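Local atomic coordinates of predicted ATPase of the ABC class (Vibrio vulnificus, PDB entry 5D6A), a protein that probably hydrolyses ATP as an ABC-class ATPase, and binds the ATP analogue AMP-PNP with the help of a second subunit. Residues S208-G213 against V231-P236. Numbering follows the deposited sequence.
With ANP (phosphoaminophosphonic acid-adenylate ester), chain C.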
loop_
_atom_site.group_PDB
_atom_site.type_symbol
_atom_site.label_atom_id
_atom_site.label_comp_id
_atom_site.label_asym_id
_atom_site.label_seq_id
_atom_site.Cartn_x
_atom_site.Cartn_y
_atom_site.Cartn_z
ATOM N N SER A 208 -9.127 1.352 -27.240
ATOM C CA SER A 208 -7.692 1.209 -27.003
ATOM C C SER A 208 -7.005 0.662 -28.253
ATOM O O SER A 208 -7.638 0.017 -29.090
ATOM C CB SER A 208 -7.431 0.286 -25.807
ATOM O OG SER A 208 -6.052 0.252 -25.479
ATOM N N PHE A 209 -5.706 0.926 -28.369
ATOM C CA PHE A 209 -4.920 0.481 -29.513
ATOM C C PHE A 209 -3.496 0.100 -29.107
ATOM O O PHE A 209 -2.747 0.936 -28.604
ATOM C CB PHE A 209 -4.879 1.579 -30.574
ATOM C CG PHE A 209 -3.962 1.278 -31.726
ATOM C CD1 PHE A 209 -4.386 0.481 -32.780
ATOM C CD2 PHE A 209 -2.679 1.806 -31.763
ATOM C CE1 PHE A 209 -3.543 0.207 -33.845
ATOM C CE2 PHE A 209 -1.833 1.537 -32.824
ATOM C CZ PHE A 209 -2.264 0.736 -33.868
ATOM N N VAL A 210 -3.134 -1.162 -29.340
ATOM C CA VAL A 210 -1.801 -1.671 -29.016
ATOM C C VAL A 210 -1.037 -1.928 -30.310
ATOM O O VAL A 210 -1.246 -2.944 -30.976
ATOM C CB VAL A 210 -1.870 -2.977 -28.199
ATOM C CG1 VAL A 210 -0.473 -3.461 -27.844
ATOM C CG2 VAL A 210 -2.690 -2.772 -26.936
ATOM N N ALA A 211 -0.149 -1.006 -30.659
ATOM C CA ALA A 211 0.641 -1.112 -31.882
ATOM C C ALA A 211 1.530 -2.358 -31.905
ATOM O O ALA A 211 2.038 -2.788 -30.869
ATOM C CB ALA A 211 1.497 0.136 -32.050
ATOM N N ASN A 212 1.703 -2.938 -33.090
ATOM C CA ASN A 212 2.586 -4.093 -33.245
ATOM C C ASN A 212 4.028 -3.649 -33.033
ATOM O O ASN A 212 4.440 -2.602 -33.530
ATOM C CB ASN A 212 2.434 -4.742 -34.629
ATOM C CG ASN A 212 1.136 -5.517 -34.780
ATOM O OD1 ASN A 212 0.453 -5.813 -33.800
ATOM N ND2 ASN A 212 0.803 -5.870 -36.013
ATOM N N GLY A 213 4.786 -4.450 -32.291
ATOM C CA GLY A 213 6.176 -4.131 -31.988
ATOM C C GLY A 213 6.325 -3.524 -30.603
ATOM O O GLY A 213 7.427 -3.139 -30.204
ATOM N N VAL A 231 9.060 -10.901 -25.760
ATOM C CA VAL A 231 8.325 -11.268 -26.963
ATOM C C VAL A 231 7.494 -10.062 -27.390
ATOM O O VAL A 231 6.533 -9.698 -26.709
ATOM C CB VAL A 231 7.395 -12.476 -26.715
ATOM C CG1 VAL A 231 6.648 -12.852 -27.989
ATOM C CG2 VAL A 231 8.191 -13.661 -26.186
ATOM N N GLU A 232 7.872 -9.429 -28.498
ATOM C CA GLU A 232 7.146 -8.251 -28.979
ATOM C C GLU A 232 5.696 -8.589 -29.295
ATOM O O GLU A 232 5.378 -9.705 -29.705
ATOM C CB GLU A 232 7.824 -7.637 -30.206
ATOM C CG GLU A 232 7.945 -8.567 -31.405
ATOM C CD GLU A 232 8.570 -7.882 -32.604
ATOM O OE1 GLU A 232 8.620 -6.632 -32.619
ATOM O OE2 GLU A 232 9.003 -8.594 -33.537
ATOM N N PHE A 233 4.824 -7.609 -29.107
ATOM C CA PHE A 233 3.400 -7.804 -29.332
ATOM C C PHE A 233 3.022 -7.798 -30.810
ATOM O O PHE A 233 3.539 -7.003 -31.596
ATOM C CB PHE A 233 2.607 -6.719 -28.603
ATOM C CG PHE A 233 1.121 -6.869 -28.734
ATOM C CD1 PHE A 233 0.408 -7.650 -27.834
ATOM C CD2 PHE A 233 0.436 -6.234 -29.758
ATOM C CE1 PHE A 233 -0.963 -7.790 -27.951
ATOM C CE2 PHE A 233 -0.934 -6.372 -29.883
ATOM C CZ PHE A 233 -1.635 -7.150 -28.978
ATOM N N THR A 234 2.114 -8.702 -31.169
ATOM C CA THR A 234 1.590 -8.797 -32.523
ATOM C C THR A 234 0.100 -9.074 -32.419
ATOM O O THR A 234 -0.325 -9.918 -31.630
ATOM C CB THR A 234 2.251 -9.917 -33.344
ATOM O OG1 THR A 234 3.657 -9.668 -33.454
ATOM C CG2 THR A 234 1.638 -9.986 -34.748
ATOM N N ALA A 235 -0.687 -8.357 -33.211
ATOM C CA ALA A 235 -2.129 -8.517 -33.194
ATOM C C ALA A 235 -2.579 -9.565 -34.200
ATOM O O ALA A 235 -1.930 -9.761 -35.231
ATOM C CB ALA A 235 -2.801 -7.188 -33.496
ATOM N N PRO A 236 -3.683 -10.263 -33.894
ATOM C CA PRO A 236 -4.218 -11.229 -34.842
ATOM C C PRO A 236 -4.964 -10.469 -35.934
ATOM O O PRO A 236 -5.769 -9.587 -35.624
ATOM C CB PRO A 236 -5.168 -12.075 -33.990
ATOM C CG PRO A 236 -5.567 -11.193 -32.855
ATOM C CD PRO A 236 -4.439 -10.233 -32.626
HETATM P PG ANP C . -3.403 -12.341 -14.295
HETATM O O1G ANP C . -4.087 -11.299 -15.143
HETATM O O2G ANP C . -3.237 -11.932 -12.848
HETATM O O3G ANP C . -3.981 -13.720 -14.499
HETATM P PB ANP C . -1.247 -13.640 -16.047
HETATM O O1B ANP C . -2.059 -13.507 -17.300
HETATM O O2B ANP C . -1.303 -14.961 -15.314
HETATM N N3B ANP C . -1.761 -12.400 -14.915
HETATM P PA ANP C . 1.074 -12.041 -16.142
HETATM O O1A ANP C . 1.032 -11.106 -17.321
HETATM O O2A ANP C . 0.622 -11.538 -14.795
HETATM O O3A ANP C . 0.277 -13.393 -16.499
HETATM O "O5'" ANP C . 2.574 -12.583 -15.968
HETATM C "C5'" ANP C . 3.273 -13.150 -17.067
HETATM C "C4'" ANP C . 4.774 -13.057 -16.831
HETATM O "O4'" ANP C . 5.440 -13.121 -18.094
HETATM C "C3'" ANP C . 5.203 -11.750 -16.180
HETATM O "O3'" ANP C . 6.290 -11.982 -15.274
HETATM C "C2'" ANP C . 5.630 -10.873 -17.336
HETATM O "O2'" ANP C . 6.709 -10.004 -16.974
HETATM C "C1'" ANP C . 6.033 -11.864 -18.424
HETATM N N9 ANP C . 5.573 -11.429 -19.766
HETATM C C8 ANP C . 4.346 -10.969 -20.093
HETATM N N7 ANP C . 4.292 -10.662 -21.415
HETATM C C5 ANP C . 5.497 -10.932 -21.949
HETATM C C6 ANP C . 6.120 -10.838 -23.289
HETATM N N6 ANP C . 5.416 -10.383 -24.349
HETATM N N1 ANP C . 7.411 -11.223 -23.416
HETATM C C2 ANP C . 8.128 -11.682 -22.367
HETATM N N3 ANP C . 7.614 -11.788 -21.124
HETATM C C4 ANP C . 6.334 -11.437 -20.858
#
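In the nucleotide-binding domain of this ABC-class ATPase, the loop segment 231-236, whose V231 meets the adenine, packs on the end of strand 206-211, where F233 and A235 meet V210, N212 and G213. The strand belongs to an antiparallel sheet of four strands, and the loop leads on to another of them, 240-245. V210 places CG1 over one face of the F233 ring in a CH-pi contact, 3.7 Å from the ring centroid and shifted toward the rim. F233 carries CG anti to its own backbone N (chi1 -178°), which carries the ring across to V210. L216, L254 and A430 also touch this buried side chain.

Two hydrogen bonds join the segments beside the ring. G213 N donates to F233 O at 2.9 Å, nearly straight and in the carbonyl plane. V231, at the start of its segment, pairs with the adenine through its backbone: V231 N donates to ANP N1 at 2.9 Å, and ANP N6 donates to V231 O at 2.7 Å. V231 thus meets the N1 and N6 positions with its main chain, while K271, G270 and F268 bond to the same nucleotide in what looks like a Walker A P-loop. M325 of the second subunit packs on V231.

The second bond across the contact uses the N212 side chain. N212 OD1 accepts A235 N at 2.8 Å, with a bent N-H...O angle of 139°, and the donor stands above the amide plane, 36° out of it.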